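Local coordinates for protein BolA (Coxiella burnetii, PDB 3TR3) that is of uncharacterised function but is a probably stress-induced member of the BolA/IbaG family, whose members probably work with monothiol glutaredoxins in iron-sulfur cluster and iron handling, at residues H31-E43 with I66-Y79. Residues are numbered along the deposited sequence; the frame is centred on the assembly and turned at random.
With CO (cobalt (II) ion), chain D.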
ATOM      1  N   HIS B  31      11.408   7.578 -10.151  1.00 30.38           N
ATOM      2  CA  HIS B  31      12.851   7.346 -10.053  1.00 29.19           C
ATOM      3  C   HIS B  31      13.255   6.876  -8.672  1.00 33.17           C
ATOM      4  O   HIS B  31      13.932   5.874  -8.554  1.00 41.67           O
ATOM      5  CB  HIS B  31      13.666   8.592 -10.491  1.00 26.25           C
ATOM      6  CG  HIS B  31      13.818   8.664 -11.969  1.00 27.85           C
ATOM      7  ND1 HIS B  31      12.769   8.996 -12.801  1.00 25.32           N
ATOM      8  CD2 HIS B  31      14.846   8.296 -12.775  1.00 29.01           C
ATOM      9  CE1 HIS B  31      13.156   8.863 -14.062  1.00 25.83           C
ATOM     10  NE2 HIS B  31      14.407   8.443 -14.073  1.00 32.73           N
ATOM     11  N   HIS B  32      12.851   7.587  -7.621  1.00 31.87           N
ATOM     12  CA  HIS B  32      13.144   7.119  -6.264  1.00 31.36           C
ATOM     13  C   HIS B  32      11.864   6.581  -5.589  1.00 34.80           C
ATOM     14  O   HIS B  32      10.836   7.208  -5.615  1.00 35.31           O
ATOM     15  CB  HIS B  32      13.868   8.200  -5.437  1.00 29.28           C
ATOM     16  CG  HIS B  32      15.292   8.449  -5.871  1.00 35.38           C
ATOM     17  ND1 HIS B  32      16.390   8.099  -5.100  1.00 35.76           N
ATOM     18  CD2 HIS B  32      15.802   8.982  -7.018  1.00 31.53           C
ATOM     19  CE1 HIS B  32      17.501   8.431  -5.736  1.00 36.63           C
ATOM     20  NE2 HIS B  32      17.169   8.975  -6.907  1.00 35.54           N
ATOM     21  N   PHE B  33      11.918   5.368  -5.061  1.00 35.96           N
ATOM     22  CA  PHE B  33      10.755   4.732  -4.477  1.00 34.20           C
ATOM     23  C   PHE B  33      11.107   4.189  -3.081  1.00 37.84           C
ATOM     24  O   PHE B  33      12.286   4.012  -2.752  1.00 41.31           O
ATOM     25  CB  PHE B  33      10.284   3.570  -5.358  1.00 31.98           C
ATOM     26  CG  PHE B  33       9.823   3.968  -6.733  1.00 31.19           C
ATOM     27  CD1 PHE B  33       8.465   4.230  -6.982  1.00 29.30           C
ATOM     28  CD2 PHE B  33      10.729   4.044  -7.791  1.00 28.20           C
ATOM     29  CE1 PHE B  33       8.026   4.564  -8.281  1.00 27.59           C
ATOM     30  CE2 PHE B  33      10.306   4.401  -9.091  1.00 24.17           C
ATOM     31  CZ  PHE B  33       8.965   4.660  -9.337  1.00 27.47           C
ATOM     32  N   GLU B  34      10.069   3.953  -2.279  1.00 37.97           N
ATOM     33  CA  GLU B  34      10.149   3.243  -1.000  1.00 41.36           C
ATOM     34  C   GLU B  34       9.011   2.263  -0.975  1.00 39.92           C
ATOM     35  O   GLU B  34       7.895   2.580  -1.392  1.00 41.53           O
ATOM     36  CB  GLU B  34       9.972   4.177   0.194  1.00 48.60           C
ATOM     37  CG  GLU B  34      10.990   5.282   0.299  1.00 64.05           C
ATOM     38  CD  GLU B  34      10.496   6.427   1.182  1.00 81.92           C
ATOM     39  OE1 GLU B  34       9.271   6.490   1.465  1.00 85.56           O
ATOM     40  OE2 GLU B  34      11.335   7.266   1.592  1.00 88.19           O
ATOM     41  N   ALA B  35       9.282   1.069  -0.469  1.00 34.93           N
ATOM     42  CA  ALA B  35       8.270   0.043  -0.372  1.00 27.45           C
ATOM     43  C   ALA B  35       8.378  -0.633   0.994  1.00 31.68           C
ATOM     44  O   ALA B  35       9.477  -0.783   1.529  1.00 36.17           O
ATOM     45  CB  ALA B  35       8.435  -0.980  -1.521  1.00 27.31           C
ATOM     46  N   VAL B  36       7.232  -0.990   1.571  1.00 27.50           N
ATOM     47  CA  VAL B  36       7.180  -1.740   2.805  1.00 28.48           C
ATOM     48  C   VAL B  36       6.571  -3.032   2.347  1.00 31.58           C
ATOM     49  O   VAL B  36       5.518  -3.022   1.709  1.00 29.33           O
ATOM     50  CB  VAL B  36       6.313  -1.080   3.897  1.00 27.78           C
ATOM     51  CG1 VAL B  36       6.383  -1.873   5.190  1.00 25.59           C
ATOM     52  CG2 VAL B  36       6.733   0.391   4.128  1.00 25.56           C
ATOM     53  N   VAL B  37       7.301  -4.132   2.581  1.00 29.82           N
ATOM     54  CA  VAL B  37       6.936  -5.448   2.073  1.00 27.48           C
ATOM     55  C   VAL B  37       6.786  -6.401   3.245  1.00 30.61           C
ATOM     56  O   VAL B  37       7.652  -6.439   4.132  1.00 28.13           O
ATOM     57  CB  VAL B  37       7.990  -6.006   1.082  1.00 35.70           C
ATOM     58  CG1 VAL B  37       7.485  -7.307   0.472  1.00 23.40           C
ATOM     59  CG2 VAL B  37       8.250  -5.015  -0.017  1.00 23.08           C
ATOM     60  N   LEU B  38       5.659  -7.115   3.271  1.00 30.70           N
ATOM     61  CA  LEU B  38       5.424  -8.161   4.243  1.00 28.24           C
ATOM     62  C   LEU B  38       5.541  -9.483   3.496  1.00 33.63           C
ATOM     63  O   LEU B  38       4.971  -9.630   2.410  1.00 34.01           O
ATOM     64  CB  LEU B  38       4.045  -8.048   4.944  1.00 23.41           C
ATOM     65  CG  LEU B  38       3.611  -6.744   5.645  1.00 33.56           C
ATOM     66  CD1 LEU B  38       2.395  -6.881   6.636  1.00 23.84           C
ATOM     67  CD2 LEU B  38       4.753  -6.011   6.321  1.00 30.17           C
ATOM     68  N   CYS B  39       6.288 -10.429   4.082  1.00 30.54           N
ATOM     69  CA  CYS B  39       6.399 -11.795   3.569  1.00 30.25           C
ATOM     70  C   CYS B  39       6.829 -12.750   4.706  1.00 36.47           C
ATOM     71  O   CYS B  39       7.827 -12.481   5.392  1.00 34.98           O
ATOM     72  CB  CYS B  39       7.419 -11.838   2.429  1.00 24.00           C
ATOM     73  SG  CYS B  39       7.354 -13.348   1.462  1.00 31.73           S
ATOM     74  N   PRO B  40       6.072 -13.855   4.919  1.00 38.22           N
ATOM     75  CA  PRO B  40       6.456 -14.851   5.937  1.00 38.93           C
ATOM     76  C   PRO B  40       7.790 -15.553   5.601  1.00 40.05           C
ATOM     77  O   PRO B  40       8.449 -16.070   6.494  1.00 46.07           O
ATOM     78  CB  PRO B  40       5.277 -15.843   5.927  1.00 36.25           C
ATOM     79  CG  PRO B  40       4.671 -15.701   4.544  1.00 34.02           C
ATOM     80  CD  PRO B  40       4.831 -14.236   4.216  1.00 35.99           C
ATOM     81  N   THR B  41       8.189 -15.524   4.334  1.00 36.68           N
ATOM     82  CA  THR B  41       9.461 -16.083   3.877  1.00 36.55           C
ATOM     83  C   THR B  41      10.689 -15.355   4.471  1.00 33.69           C
ATOM     84  O   THR B  41      11.806 -15.878   4.482  1.00 33.50           O
ATOM     85  CB  THR B  41       9.490 -16.099   2.313  1.00 41.73           C
ATOM     86  OG1 THR B  41       8.487 -17.002   1.834  1.00 47.93           O
ATOM     87  CG2 THR B  41      10.824 -16.509   1.748  1.00 34.03           C
ATOM     88  N   PHE B  42      10.487 -14.146   4.974  1.00 34.71           N
ATOM     89  CA  PHE B  42      11.594 -13.388   5.570  1.00 34.47           C
ATOM     90  C   PHE B  42      11.926 -13.951   6.956  1.00 33.66           C
ATOM     91  O   PHE B  42      12.925 -13.579   7.553  1.00 35.99           O
ATOM     92  CB  PHE B  42      11.279 -11.882   5.702  1.00 36.04           C
ATOM     93  CG  PHE B  42      10.994 -11.170   4.392  1.00 34.49           C
ATOM     94  CD1 PHE B  42      11.537 -11.611   3.202  1.00 30.48           C
ATOM     95  CD2 PHE B  42      10.186 -10.029   4.372  1.00 33.23           C
ATOM     96  CE1 PHE B  42      11.259 -10.928   2.001  1.00 30.91           C
ATOM     97  CE2 PHE B  42       9.921  -9.342   3.188  1.00 30.90           C
ATOM     98  CZ  PHE B  42      10.473  -9.798   1.989  1.00 28.92           C
ATOM     99  N   GLU B  43      11.089 -14.841   7.482  1.00 31.98           N
ATOM    100  CA  GLU B  43      11.374 -15.388   8.816  1.00 33.15           C
ATOM    101  C   GLU B  43      12.752 -16.035   8.863  1.00 35.34           C
ATOM    102  O   GLU B  43      13.057 -16.947   8.066  1.00 37.29           O
ATOM    103  CB  GLU B  43      10.289 -16.363   9.270  1.00 30.96           C
ATOM    104  CG  GLU B  43      10.418 -16.786  10.708  1.00 39.22           C
ATOM    105  CD  GLU B  43      10.195 -15.651  11.700  1.00 51.33           C
ATOM    106  OE1 GLU B  43       9.069 -15.047  11.710  1.00 55.74           O
ATOM    107  OE2 GLU B  43      11.153 -15.375  12.474  1.00 52.98           O
ATOM    108  N   ILE B  66      13.748   0.571 -12.731  1.00 38.17           N
ATOM    109  CA  ILE B  66      13.655   1.229 -11.438  1.00 35.22           C
ATOM    110  C   ILE B  66      15.008   1.800 -11.054  1.00 39.39           C
ATOM    111  O   ILE B  66      15.941   1.050 -10.810  1.00 40.73           O
ATOM    112  CB  ILE B  66      13.178   0.257 -10.355  1.00 34.93           C
ATOM    113  CG1 ILE B  66      11.892  -0.444 -10.766  1.00 35.89           C
ATOM    114  CG2 ILE B  66      13.019   0.934  -9.002  1.00 24.61           C
ATOM    115  CD1 ILE B  66      11.464  -1.453  -9.746  1.00 25.11           C
ATOM    116  N   HIS B  67      15.112   3.128 -11.007  1.00 36.59           N
ATOM    117  CA  HIS B  67      16.378   3.784 -10.714  1.00 33.75           C
ATOM    118  C   HIS B  67      16.819   3.534  -9.257  1.00 34.30           C
ATOM    119  O   HIS B  67      17.978   3.163  -8.996  1.00 31.93           O
ATOM    120  CB  HIS B  67      16.285   5.285 -11.116  1.00 33.70           C
ATOM    121  CG  HIS B  67      17.302   6.188 -10.474  1.00 35.36           C
ATOM    122  ND1 HIS B  67      18.595   6.317 -10.936  1.00 32.43           N
ATOM    123  CD2 HIS B  67      17.185   7.061  -9.439  1.00 37.66           C
ATOM    124  CE1 HIS B  67      19.246   7.193 -10.191  1.00 30.74           C
ATOM    125  NE2 HIS B  67      18.412   7.657  -9.276  1.00 37.06           N
ATOM    126  N   ALA B  68      15.914   3.719  -8.298  1.00 34.09           N
ATOM    127  CA  ALA B  68      16.278   3.547  -6.878  1.00 29.71           C
ATOM    128  C   ALA B  68      15.094   3.065  -6.092  1.00 30.63           C
ATOM    129  O   ALA B  68      13.967   3.525  -6.317  1.00 36.70           O
ATOM    130  CB  ALA B  68      16.830   4.830  -6.278  1.00 29.42           C
ATOM    131  N   LEU B  69      15.331   2.086  -5.222  1.00 30.87           N
ATOM    132  CA  LEU B  69      14.262   1.488  -4.458  1.00 31.13           C
ATOM    133  C   LEU B  69      14.731   1.179  -3.054  1.00 34.72           C
ATOM    134  O   LEU B  69      15.569   0.366  -2.878  1.00 40.65           O
ATOM    135  CB  LEU B  69      13.774   0.224  -5.137  1.00 32.19           C
ATOM    136  CG  LEU B  69      12.762  -0.577  -4.324  1.00 29.30           C
ATOM    137  CD1 LEU B  69      11.545   0.305  -3.916  1.00 23.17           C
ATOM    138  CD2 LEU B  69      12.323  -1.791  -5.107  1.00 24.61           C
ATOM    139  N   SER B  70      14.171   1.852  -2.063  1.00 38.84           N
ATOM    140  CA  SER B  70      14.515   1.705  -0.662  1.00 31.44           C
ATOM    141  C   SER B  70      13.461   0.781  -0.041  1.00 31.37           C
ATOM    142  O   SER B  70      12.292   0.876  -0.398  1.00 34.66           O
ATOM    143  CB  SER B  70      14.499   3.115  -0.053  1.00 37.25           C
ATOM    144  OG  SER B  70      14.385   3.117   1.349  1.00 46.37           O
ATOM    145  N   LEU B  71      13.844  -0.139   0.851  1.00 32.38           N
ATOM    146  CA  LEU B  71      12.878  -1.159   1.351  1.00 34.22           C
ATOM    147  C   LEU B  71      12.803  -1.250   2.856  1.00 34.27           C
ATOM    148  O   LEU B  71      13.812  -1.113   3.530  1.00 35.00           O
ATOM    149  CB  LEU B  71      13.174  -2.593   0.830  1.00 22.68           C
ATOM    150  CG  LEU B  71      13.256  -2.899  -0.662  1.00 31.06           C
ATOM    151  CD1 LEU B  71      13.950  -4.309  -0.953  1.00 23.77           C
ATOM    152  CD2 LEU B  71      11.866  -2.809  -1.326  1.00 29.53           C
ATOM    153  N   LYS B  72      11.594  -1.469   3.365  1.00 35.57           N
ATOM    154  CA  LYS B  72      11.414  -2.052   4.692  1.00 37.02           C
ATOM    155  C   LYS B  72      10.699  -3.387   4.537  1.00 36.34           C
ATOM    156  O   LYS B  72       9.631  -3.451   3.931  1.00 35.78           O
ATOM    157  CB  LYS B  72      10.651  -1.161   5.649  1.00 35.70           C
ATOM    158  CG  LYS B  72      11.344   0.129   5.990  1.00 43.74           C
ATOM    159  CD  LYS B  72      10.377   1.096   6.722  1.00 59.09           C
ATOM    160  CE  LYS B  72      11.086   2.389   7.103  1.00 60.50           C
ATOM    161  NZ  LYS B  72      10.147   3.366   7.700  1.00 63.71           N
ATOM    162  N   THR B  73      11.311  -4.443   5.088  1.00 31.99           N
ATOM    163  CA  THR B  73      10.844  -5.823   4.917  1.00 31.10           C
ATOM    164  C   THR B  73      10.449  -6.443   6.245  1.00 32.16           C
ATOM    165  O   THR B  73      11.255  -6.511   7.152  1.00 34.40           O
ATOM    166  CB  THR B  73      11.937  -6.696   4.241  1.00 33.72           C
ATOM    167  OG1 THR B  73      13.205  -6.477   4.877  1.00 30.91           O
ATOM    168  CG2 THR B  73      12.044  -6.344   2.734  1.00 22.85           C
ATOM    169  N   TYR B  74       9.200  -6.882   6.367  1.00 32.13           N
ATOM    170  CA  TYR B  74       8.718  -7.428   7.625  1.00 33.95           C
ATOM    171  C   TYR B  74       8.096  -8.791   7.403  1.00 33.61           C
ATOM    172  O   TYR B  74       7.561  -9.079   6.338  1.00 35.29           O
ATOM    173  CB  TYR B  74       7.645  -6.524   8.278  1.00 39.72           C
ATOM    174  CG  TYR B  74       8.101  -5.111   8.610  1.00 47.72           C
ATOM    175  CD1 TYR B  74       8.822  -4.834   9.767  1.00 51.13           C
ATOM    176  CD2 TYR B  74       7.795  -4.048   7.762  1.00 50.02           C
ATOM    177  CE1 TYR B  74       9.253  -3.553  10.057  1.00 56.32           C
ATOM    178  CE2 TYR B  74       8.206  -2.766   8.046  1.00 54.51           C
ATOM    179  CZ  TYR B  74       8.937  -2.511   9.187  1.00 59.90           C
ATOM    180  OH  TYR B  74       9.330  -1.206   9.452  1.00 64.29           O
ATOM    181  N   THR B  75       8.155  -9.632   8.424  1.00 29.95           N
ATOM    182  CA  THR B  75       7.243 -10.746   8.449  1.00 28.90           C
ATOM    183  C   THR B  75       5.903 -10.202   8.904  1.00 30.09           C
ATOM    184  O   THR B  75       5.836  -9.195   9.605  1.00 31.38           O
ATOM    185  CB  THR B  75       7.672 -11.861   9.440  1.00 28.75           C
ATOM    186  OG1 THR B  75       7.714 -11.349  10.782  1.00 27.52           O
ATOM    187  CG2 THR B  75       9.016 -12.468   9.038  1.00 29.52           C
ATOM    188  N   PRO B  76       4.831 -10.887   8.527  1.00 29.67           N
ATOM    189  CA  PRO B  76       3.510 -10.548   9.053  1.00 29.73           C
ATOM    190  C   PRO B  76       3.507 -10.396  10.568  1.00 37.71           C
ATOM    191  O   PRO B  76       2.898  -9.438  11.056  1.00 46.45           O
ATOM    192  CB  PRO B  76       2.642 -11.723   8.609  1.00 28.71           C
ATOM    193  CG  PRO B  76       3.334 -12.284   7.379  1.00 28.44           C
ATOM    194  CD  PRO B  76       4.795 -11.963   7.512  1.00 26.61           C
ATOM    195  N   ASP B  77       4.186 -11.275  11.301  1.00 40.83           N
ATOM    196  CA  ASP B  77       4.270 -11.139  12.763  1.00 42.07           C
ATOM    197  C   ASP B  77       5.051  -9.909  13.256  1.00 36.76           C
ATOM    198  O   ASP B  77       4.634  -9.286  14.203  1.00 40.90           O
ATOM    199  CB  ASP B  77       4.857 -12.395  13.424  1.00 47.67           C
ATOM    200  CG  ASP B  77       3.938 -13.592  13.337  1.00 56.44           C
ATOM    201  OD1 ASP B  77       2.728 -13.425  13.063  1.00 57.21           O
ATOM    202  OD2 ASP B  77       4.451 -14.713  13.555  1.00 64.25           O
ATOM    203  N   GLU B  78       6.190  -9.583  12.652  1.00 31.78           N
ATOM    204  CA  GLU B  78       6.903  -8.395  13.070  1.00 33.46           C
ATOM    205  C   GLU B  78       5.964  -7.207  12.884  1.00 41.31           C
ATOM    206  O   GLU B  78       5.990  -6.263  13.687  1.00 41.17           O
ATOM    207  CB  GLU B  78       8.208  -8.170  12.290  1.00 33.12           C
ATOM    208  CG  GLU B  78       9.304  -9.197  12.554  1.00 43.02           C
ATOM    209  CD  GLU B  78      10.464  -9.115  11.562  1.00 49.69           C
ATOM    210  OE1 GLU B  78      10.307  -8.398  10.553  1.00 48.95           O
ATOM    211  OE2 GLU B  78      11.523  -9.767  11.792  1.00 52.27           O
ATOM    212  N   TYR B  79       5.139  -7.245  11.831  1.00 40.91           N
ATOM    213  CA  TYR B  79       4.269  -6.115  11.554  1.00 40.48           C
ATOM    214  C   TYR B  79       3.082  -6.007  12.543  1.00 42.21           C
ATOM    215  O   TYR B  79       2.897  -4.943  13.133  1.00 41.00           O
ATOM    216  CB  TYR B  79       3.818  -6.052  10.089  1.00 42.83           C
ATOM    217  CG  TYR B  79       3.166  -4.723   9.739  1.00 43.90           C
ATOM    218  CD1 TYR B  79       1.780  -4.606   9.643  1.00 43.30           C
ATOM    219  CD2 TYR B  79       3.936  -3.571   9.535  1.00 45.66           C
ATOM    220  CE1 TYR B  79       1.174  -3.373   9.322  1.00 44.89           C
ATOM    221  CE2 TYR B  79       3.342  -2.328   9.230  1.00 45.46           C
ATOM    222  CZ  TYR B  79       1.956  -2.241   9.114  1.00 48.77           C
ATOM    223  OH  TYR B  79       1.343  -1.031   8.800  1.00 52.07           O
TER
HETATM  224 CO    CO D  80      18.833   9.580  -8.194  1.00 37.35          CO
HETATM  225  O   HOH W   1       8.930 -12.763  12.859  0.88 23.94           O
HETATM  226  O   HOH W   2      11.362 -12.199  13.122  0.93 30.97           O
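H32-L38 and A68-Y74 are neighbouring parallel strands of the three-stranded sheet of this BolA fold, joined by a right-handed crossover through helices 47-57 and 59-65, with 22-28 antiparallel along the far edge of 32-38. Eight backbone hydrogen bonds run from A68 N to H31 O at one end to C39 N and Y74 O at the other, the last at 2.9 Å. The helix-covered face carries F33, A35 and V37 beside L69, L71 and T73. There L69 CD1 reaches F33 CB at 3.8 Å and also touches A35 CB, while L71 turns onto V54 and Y55.

On the other face V36 CG1, anti to its own N (chi1 -176°), meets the edge of the Y74 ring in plane, 3.5 Å from CE2. L38 forks beyond it: CD2 lies against Y74 CB, and CD1 is 3.8 Å from Y79 CD1 on the following helix. Past the strands the F42 ring brings CE2 to 3.5 Å from T73 CB, with C39 CB over the centre of one face. T75 and E78 form a capping box: T75 OG1 accepts from E78 N, and T75 N gives to E78 OE1; a water links that hydroxyl to E43 OE1, and R50 makes a salt bridge with E78.

At the N-terminal ends H32 and H67 converge on a cobalt ion, their ring planes at 66°. A68 CB sits over one face of the H32 imidazole, 3.5 Å from ND1. Both histidines bind the metal through NE2, each at 2.2 Å.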